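Local coordinates for protein endonuclease II (Enterobacteria phage t4, PDB 2WSH) that nicks and cleaves cytosine-containing host DNA in a sequence-specific, magnesium-dependent manner as a homotetrameric GIY-YIG endonuclease, supplying nucleotides for phage DNA synthesis, at residues I18-L23 with N60-I65; Y40-A45 with F99-C104; A47-L52 with E93-E98. The protein carries 1 engineered substitution. One frame throughout, in Å; residues are numbered along the deposited sequence. Where two conformers were deposited one is given.

All three contacts converge on the antiparallel sheet of the GIY-YIG domain, and strand 97-111 ties them together. Interaction 2 is the buried one, a backbone-bonded strand pair near the centre of the chain. Interaction 3 continues the same pairing of strands 42-48 and 97-111 to its far end, the two contact centres about 17 Å apart, where charged and amide side chains join the backbone bonds at a partly buried turn. Interaction 1 has no hydrogen bond between its segments: helix 61-73 rests on strand 18-23 through apolar side chains. Interactions 1 and 2 meet where I65 packs on F99, and both reach the same phosphate; interactions 1 and 3 are joined by the K19-E98 salt bridge.

Interaction 1. Residues I18-L23 with N60-I65; sequences IKYTEL and NLRKRI. With PO4 (phosphate ion), chain E.
The Y20 ring carries the methyl CD2 of L61 over one face, 3.6 Å from the ring centroid and 18° off the normal, a CH-pi contact displaced toward the CD2 rim of the ring. I65 CG1 and the backbone N of R62 approach the ring obliquely. The guanidinium of R64 points elsewhere: at its edge, near its plane, NH1 donates to the phosphate oxygen O4 over 2.5 Å. Y20 CG is anti to the backbone N (chi1 179°), which sends the ring from the strand to the start of the helix, where its OH lies 3.4 Å from R62 CB; that hydroxyl is hydrogen-bonded to P37 O. L61 extends its branch tip to tip against the tyrosine. Further along, L23 CD2 meets I65 CG2 at 4.2 Å; between these two segments no hydrogen bond forms, and the contact is apolar. N60 is the N-cap, its OD1 accepting from K63 N at 3.2 Å, with the donor above the carbonyl plane. Y20 and T21 both face F99 in a classic beta bulge. Y44, Y54 and K83 also bond the phosphate, an ion probably taken up from the crystallisation liquor, beside this helix-on-sheet packing of the GIY-YIG fold.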
# COMPACT_ATOMS: atom_id res chain seq x y z
N ILE A 18 5.08 14.47 18.26
CA ILE A 18 5.43 14.32 19.66
C ILE A 18 6.75 15.02 19.92
O ILE A 18 7.71 14.86 19.17
CB ILE A 18 5.51 12.84 20.05
CG1 ILE A 18 4.12 12.21 19.97
CG2 ILE A 18 6.08 12.68 21.45
CD1 ILE A 18 4.13 10.70 19.95
N LYS A 19 6.80 15.83 20.98
CA LYS A 19 8.01 16.56 21.32
C LYS A 19 9.16 15.60 21.58
O LYS A 19 9.04 14.67 22.38
CB LYS A 19 7.81 17.47 22.52
CG LYS A 19 9.11 18.02 23.07
CD LYS A 19 8.90 19.26 23.92
CE LYS A 19 10.23 19.77 24.45
NZ LYS A 19 10.07 21.01 25.26
N TYR A 20 10.27 15.82 20.89
CA TYR A 20 11.41 14.93 20.98
C TYR A 20 12.44 15.50 21.94
O TYR A 20 12.85 14.83 22.88
CB TYR A 20 12.02 14.72 19.59
CG TYR A 20 13.24 13.82 19.59
CD1 TYR A 20 13.14 12.47 19.90
CD2 TYR A 20 14.49 14.33 19.26
CE1 TYR A 20 14.25 11.65 19.89
CE2 TYR A 20 15.61 13.52 19.25
CZ TYR A 20 15.48 12.18 19.56
OH TYR A 20 16.60 11.38 19.54
N THR A 21 12.85 16.74 21.71
CA THR A 21 13.79 17.39 22.62
C THR A 21 13.78 18.90 22.49
O THR A 21 13.14 19.46 21.59
CB THR A 21 15.24 16.87 22.43
OG1 THR A 21 16.06 17.34 23.51
CG2 THR A 21 15.82 17.37 21.11
N GLU A 22 14.49 19.55 23.40
CA GLU A 22 14.63 21.00 23.40
C GLU A 22 16.11 21.32 23.45
O GLU A 22 16.89 20.58 24.04
CB GLU A 22 13.91 21.58 24.61
CG GLU A 22 14.08 23.07 24.82
CD GLU A 22 13.12 23.62 25.86
OE1 GLU A 22 12.10 22.96 26.13
OE2 GLU A 22 13.38 24.72 26.40
N LEU A 23 16.51 22.41 22.80
CA LEU A 23 17.90 22.85 22.86
C LEU A 23 18.05 23.99 23.85
O LEU A 23 17.17 24.84 23.95
CB LEU A 23 18.40 23.28 21.48
CG LEU A 23 18.43 22.21 20.39
CD1 LEU A 23 19.08 22.75 19.13
CD2 LEU A 23 19.18 20.98 20.88
N ASN A 60 17.38 9.14 10.87
CA ASN A 60 17.96 9.04 12.21
C ASN A 60 17.98 10.39 12.93
O ASN A 60 18.89 11.21 12.71
CB ASN A 60 19.38 8.47 12.11
CG ASN A 60 19.99 8.17 13.46
OD1 ASN A 60 19.65 8.79 14.47
ND2 ASN A 60 20.92 7.23 13.49
N LEU A 61 17.00 10.62 13.79
CA LEU A 61 16.78 11.94 14.37
C LEU A 61 17.84 12.35 15.40
O LEU A 61 18.23 13.52 15.45
CB LEU A 61 15.38 12.03 14.99
CG LEU A 61 14.96 13.41 15.49
CD1 LEU A 61 15.02 14.43 14.37
CD2 LEU A 61 13.56 13.34 16.09
N ARG A 62 18.29 11.40 16.21
CA ARG A 62 19.30 11.73 17.21
C ARG A 62 20.57 12.20 16.51
O ARG A 62 21.23 13.14 16.97
CB ARG A 62 19.59 10.53 18.12
CG ARG A 62 20.39 10.89 19.36
CD ARG A 62 20.53 9.72 20.32
NE ARG A 62 21.38 8.67 19.77
CZ ARG A 62 21.66 7.53 20.40
NH1 ARG A 62 21.15 7.29 21.60
NH2 ARG A 62 22.44 6.62 19.83
N LYS A 63 20.91 11.56 15.40
CA LYS A 63 22.08 11.96 14.63
C LYS A 63 21.91 13.35 14.02
O LYS A 63 22.83 14.17 14.07
CB LYS A 63 22.41 10.94 13.54
CG LYS A 63 23.49 9.95 13.95
CD LYS A 63 23.98 9.12 12.77
CE LYS A 63 24.69 9.99 11.74
NZ LYS A 63 25.33 9.16 10.67
N ARG A 64 20.73 13.61 13.45
CA ARG A 64 20.46 14.89 12.80
C ARG A 64 20.51 16.07 13.78
O ARG A 64 21.11 17.10 13.49
CB ARG A 64 19.09 14.86 12.11
CG ARG A 64 18.78 16.09 11.27
CD ARG A 64 19.68 16.19 10.05
NE ARG A 64 19.82 14.91 9.36
CZ ARG A 64 18.99 14.46 8.42
NH1 ARG A 64 17.95 15.18 8.04
NH2 ARG A 64 19.21 13.28 7.86
N ILE A 65 19.89 15.90 14.94
CA ILE A 65 19.89 16.94 15.96
C ILE A 65 21.31 17.21 16.46
O ILE A 65 21.73 18.36 16.58
CB ILE A 65 18.98 16.61 17.16
CG1 ILE A 65 17.56 16.31 16.69
CG2 ILE A 65 18.99 17.75 18.17
CD1 ILE A 65 17.11 17.16 15.54
P PO4 E . 17.89 18.07 6.70
O1 PO4 E . 16.52 18.64 6.45
O2 PO4 E . 18.11 16.85 5.84
O3 PO4 E . 18.97 19.10 6.41
O4 PO4 E . 17.96 17.70 8.16

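Interaction 2. Residues Y40-A45 with F99-C104; sequences YNVIYA and FYARQC. With PO4 (phosphate ion), chain E.
Y44 and F99 stand side by side and point the same way, with Y44 CD1 in the plane of the F99 ring at its edge, 3.9 Å from F99 CD1. Y44 CG takes the crowded position between backbone N and carbonyl carbon (chi1 72°), and its OH gives its proton to phosphate O4 in a very short bond of 2.5 Å; Y68 OH is a second partner. V42, A101 and Q103 share this face; helix 61-73 packs on Y44, F99 and A101. I43, A45, Y100 and R102 occupy the other, where R102 runs extended to E124 and to E112 of the third subunit. I43 with R102 and A45 with Y100 form hydrogen-bonded pairs, the straightest bond being R102 N to I43 O, 2.7 Å at 170°. Q103 crosses V42 obliquely and, bent at chi2 (64°), turns its amide back: NE2 donates to Y40 O and C104 O, each at 2.9 Å, both acceptors near the amide plane. Water 1 joins Q103 OE1 to Y40 N, so both ends of the amide fasten the approach to strand 42-48. R64 and K83 share the charge of this phosphate, probably from the crystallisation liquor, which would, if anything, disfavour proton loss from Y44.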
# COMPACT_ATOMS: atom_id res chain seq x y z
N TYR A 40 13.90 6.79 14.41
CA TYR A 40 14.28 6.61 13.01
C TYR A 40 13.11 6.83 12.07
O TYR A 40 11.96 6.60 12.43
CB TYR A 40 14.85 5.21 12.80
CG TYR A 40 15.88 4.79 13.82
CD1 TYR A 40 17.22 5.09 13.64
CD2 TYR A 40 15.51 4.10 14.96
CE1 TYR A 40 18.17 4.71 14.58
CE2 TYR A 40 16.45 3.71 15.90
CZ TYR A 40 17.78 4.02 15.71
OH TYR A 40 18.72 3.64 16.64
N ASN A 41 13.42 7.29 10.86
CA ASN A 41 12.43 7.37 9.79
C ASN A 41 11.25 8.28 10.14
O ASN A 41 10.10 7.84 10.18
CB ASN A 41 11.92 5.97 9.45
CG ASN A 41 11.31 5.88 8.07
OD1 ASN A 41 10.52 4.98 7.80
ND2 ASN A 41 11.67 6.81 7.20
N VAL A 42 11.53 9.56 10.39
CA VAL A 42 10.49 10.48 10.82
C VAL A 42 10.49 11.80 10.06
O VAL A 42 11.50 12.20 9.47
CB VAL A 42 10.62 10.83 12.32
CG1 VAL A 42 10.49 9.58 13.18
CG2 VAL A 42 11.95 11.53 12.57
N ILE A 43 9.35 12.47 10.09
CA ILE A 43 9.27 13.88 9.76
C ILE A 43 9.55 14.61 11.06
O ILE A 43 8.98 14.29 12.09
CB ILE A 43 7.87 14.27 9.27
CG1 ILE A 43 7.59 13.62 7.91
CG2 ILE A 43 7.72 15.79 9.20
CD1 ILE A 43 8.57 14.01 6.83
N TYR A 44 10.47 15.57 11.02
CA TYR A 44 10.71 16.36 12.21
C TYR A 44 10.34 17.81 12.01
O TYR A 44 10.31 18.31 10.89
CB TYR A 44 12.14 16.19 12.74
CG TYR A 44 13.24 16.84 11.93
CD1 TYR A 44 13.70 18.11 12.24
CD2 TYR A 44 13.86 16.15 10.89
CE1 TYR A 44 14.72 18.70 11.53
CE2 TYR A 44 14.89 16.74 10.16
CZ TYR A 44 15.31 18.01 10.49
OH TYR A 44 16.33 18.61 9.79
N ALA A 45 10.01 18.48 13.11
CA ALA A 45 9.59 19.86 13.05
C ALA A 45 10.44 20.66 14.02
O ALA A 45 10.66 20.25 15.16
CB ALA A 45 8.11 19.98 13.40
N PHE A 99 12.32 20.50 19.01
CA PHE A 99 12.18 19.55 17.92
C PHE A 99 11.03 18.60 18.21
O PHE A 99 10.96 18.02 19.30
CB PHE A 99 13.47 18.76 17.73
CG PHE A 99 14.58 19.55 17.12
CD1 PHE A 99 14.83 19.48 15.76
CD2 PHE A 99 15.37 20.37 17.90
CE1 PHE A 99 15.86 20.21 15.20
CE2 PHE A 99 16.40 21.11 17.34
CZ PHE A 99 16.64 21.02 15.99
N TYR A 100 10.13 18.44 17.25
CA TYR A 100 9.07 17.45 17.32
C TYR A 100 9.31 16.37 16.27
O TYR A 100 9.95 16.62 15.25
CB TYR A 100 7.71 18.10 17.06
CG TYR A 100 7.20 18.95 18.20
CD1 TYR A 100 6.11 18.54 18.96
CD2 TYR A 100 7.79 20.17 18.50
CE1 TYR A 100 5.62 19.32 19.99
CE2 TYR A 100 7.31 20.96 19.53
CZ TYR A 100 6.23 20.53 20.28
OH TYR A 100 5.75 21.30 21.30
N ALA A 101 8.78 15.18 16.51
CA ALA A 101 8.92 14.09 15.54
C ALA A 101 7.58 13.45 15.24
O ALA A 101 6.78 13.20 16.14
CB ALA A 101 9.89 13.05 16.06
N ARG A 102 7.34 13.17 13.96
CA ARG A 102 6.16 12.43 13.53
C ARG A 102 6.59 11.12 12.90
O ARG A 102 7.23 11.11 11.84
CB ARG A 102 5.33 13.25 12.54
CG ARG A 102 4.28 12.44 11.78
CD ARG A 102 3.46 13.33 10.85
NE ARG A 102 2.73 12.55 9.85
CZ ARG A 102 1.47 12.15 9.98
NH1 ARG A 102 0.77 12.46 11.07
NH2 ARG A 102 0.89 11.44 9.02
N GLN A 103 6.27 10.01 13.55
CA GLN A 103 6.75 8.71 13.09
C GLN A 103 6.15 8.31 11.75
O GLN A 103 4.93 8.29 11.59
CB GLN A 103 6.47 7.62 14.14
CG GLN A 103 7.08 6.27 13.80
CD GLN A 103 8.60 6.29 13.76
OE1 GLN A 103 9.25 6.54 14.77
NE2 GLN A 103 9.17 6.01 12.59
N CYS A 104 7.02 8.00 10.80
CA CYS A 104 6.57 7.50 9.50
C CYS A 104 6.98 6.04 9.35
O CYS A 104 7.64 5.48 10.23
CB CYS A 104 7.14 8.35 8.36
SG CYS A 104 6.41 10.01 8.22
P PO4 E . 17.89 18.07 6.70
O1 PO4 E . 16.52 18.64 6.45
O2 PO4 E . 18.11 16.85 5.84
O3 PO4 E . 18.97 19.10 6.41
O4 PO4 E . 17.96 17.70 8.16
O HOH W 1 11.60 5.02 15.30

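Interaction 3. Residues A47-L52 with E93-E98; sequences AINDEL and EGSKVE
At the turn the side chain of N49 closes the strand pair: OD1 accepts from K96 N at 3.1 Å, nearly straight at 167° though the donor sits above the carbonyl plane, and ND2 makes a weak bond to S95 OG. Its backbone N donates to K96 O at 2.9 Å, so N49 grips K96 through main-chain amide and carboxamide oxygen alike. K96 NZ approaches D50 OD1 from above the carboxylate plane in a 2.8 Å salt bridge; the lysine reaches there by a bend at chi3 (-43°). D50 OD1 also lies 3.4 Å from E98 OE1; the side chains cross obliquely, their carboxylate planes 65° apart. K96 NZ, beside both oxygens but only at long range (4.0 Å) from E98 OE1, probably offsets part of their repulsion. Water 2 is held by D50 N, while K19 binds E98 OE2. On the opposite face I48 and V97 lie side by side, I48 CD1 touching V97 CG2 at 3.5 Å beneath A90 of helix 82-92.

The backbone positions these groups. A47 and E98 form a hydrogen-bonded pair, with both N-H...O bonds at 2.8 Å, and I48 and V97 the adjacent non-hydrogen-bonded pair. N49 and D50 take positive phi as the central residues of a type I' turn; E51 N bonds back to I48 O, and I48 N to E51 O. G94 ends helix 82-92 in a Schellman motif and lets the chain swing into strand 97-111. The whole is a tight two-residue beta hairpin, linking strands 42-48 and 51-58 of the GIY-YIG domain and docked against the start of strand 97-111.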
# COMPACT_ATOMS: atom_id res chain seq x y z
N ALA A 47 10.57 24.12 16.11
CA ALA A 47 9.69 25.16 16.61
C ALA A 47 10.46 26.18 17.43
O ALA A 47 11.28 25.81 18.27
CB ALA A 47 8.57 24.55 17.45
N ILE A 48 10.20 27.45 17.16
CA ILE A 48 10.83 28.55 17.87
C ILE A 48 9.74 29.36 18.55
O ILE A 48 8.85 29.91 17.89
CB ILE A 48 11.62 29.46 16.91
CG1 ILE A 48 12.60 28.65 16.06
CG2 ILE A 48 12.37 30.53 17.69
CD1 ILE A 48 13.74 28.02 16.85
N ASN A 49 9.79 29.42 19.88
CA ASN A 49 8.72 30.05 20.64
C ASN A 49 7.36 29.45 20.27
O ASN A 49 6.38 30.17 20.09
CB ASN A 49 8.76 31.56 20.44
CG ASN A 49 10.08 32.17 20.87
OD1 ASN A 49 10.71 31.70 21.82
ND2 ASN A 49 10.52 33.21 20.17
N ASP A 50 7.34 28.13 20.11
CA ASP A 50 6.12 27.38 19.81
C ASP A 50 5.62 27.54 18.38
O ASP A 50 4.53 27.09 18.05
CB ASP A 50 5.01 27.76 20.80
CG ASP A 50 5.38 27.47 22.24
OD1 ASP A 50 5.83 26.33 22.51
OD2 ASP A 50 5.23 28.37 23.09
N GLU A 51 6.42 28.18 17.52
CA GLU A 51 5.99 28.45 16.16
C GLU A 51 6.83 27.65 15.16
O GLU A 51 8.06 27.65 15.22
CB GLU A 51 6.03 29.94 15.85
CG GLU A 51 5.13 30.76 16.78
CD GLU A 51 5.09 32.23 16.44
OE1 GLU A 51 5.15 32.58 15.24
OE2 GLU A 51 5.00 33.05 17.37
N LEU A 52 6.15 26.94 14.27
CA LEU A 52 6.81 26.09 13.29
C LEU A 52 7.69 26.91 12.35
O LEU A 52 7.21 27.84 11.70
CB LEU A 52 5.75 25.34 12.47
CG LEU A 52 6.24 24.36 11.40
CD1 LEU A 52 6.95 23.19 12.06
CD2 LEU A 52 5.08 23.88 10.55
N GLU A 93 19.03 35.01 20.98
CA GLU A 93 17.93 35.93 21.26
C GLU A 93 17.10 35.45 22.45
O GLU A 93 16.10 36.06 22.81
CB GLU A 93 17.05 36.12 20.01
CG GLU A 93 17.66 37.06 18.97
CD GLU A 93 17.06 36.88 17.59
OE1 GLU A 93 16.38 35.85 17.36
OE2 GLU A 93 17.28 37.75 16.73
N GLY A 94 17.54 34.35 23.05
CA GLY A 94 16.90 33.82 24.25
C GLY A 94 15.60 33.07 23.99
O GLY A 94 14.81 32.87 24.91
N SER A 95 15.38 32.66 22.75
CA SER A 95 14.15 31.98 22.37
C SER A 95 14.17 30.50 22.73
O SER A 95 15.23 29.94 23.00
CB SER A 95 13.90 32.15 20.87
OG SER A 95 13.72 33.51 20.54
N LYS A 96 12.99 29.89 22.74
CA LYS A 96 12.87 28.46 23.00
C LYS A 96 12.93 27.68 21.69
O LYS A 96 12.19 27.99 20.76
CB LYS A 96 11.55 28.16 23.71
CG LYS A 96 11.46 26.74 24.26
CD LYS A 96 10.03 26.25 24.29
CE LYS A 96 9.08 27.33 24.80
NZ LYS A 96 7.65 26.96 24.57
N VAL A 97 13.79 26.66 21.63
CA VAL A 97 13.98 25.89 20.40
C VAL A 97 13.64 24.43 20.61
O VAL A 97 14.33 23.72 21.36
CB VAL A 97 15.44 25.99 19.90
CG1 VAL A 97 15.62 25.13 18.65
CG2 VAL A 97 15.83 27.43 19.64
N GLU A 98 12.58 23.97 19.95
CA GLU A 98 12.09 22.61 20.15
C GLU A 98 12.07 21.79 18.87
O GLU A 98 11.84 22.32 17.78
CB GLU A 98 10.68 22.64 20.75
CG GLU A 98 10.61 23.31 22.11
CD GLU A 98 9.18 23.47 22.60
OE1 GLU A 98 8.38 24.13 21.90
OE2 GLU A 98 8.85 22.93 23.67
O HOH W 2 9.56 26.41 20.65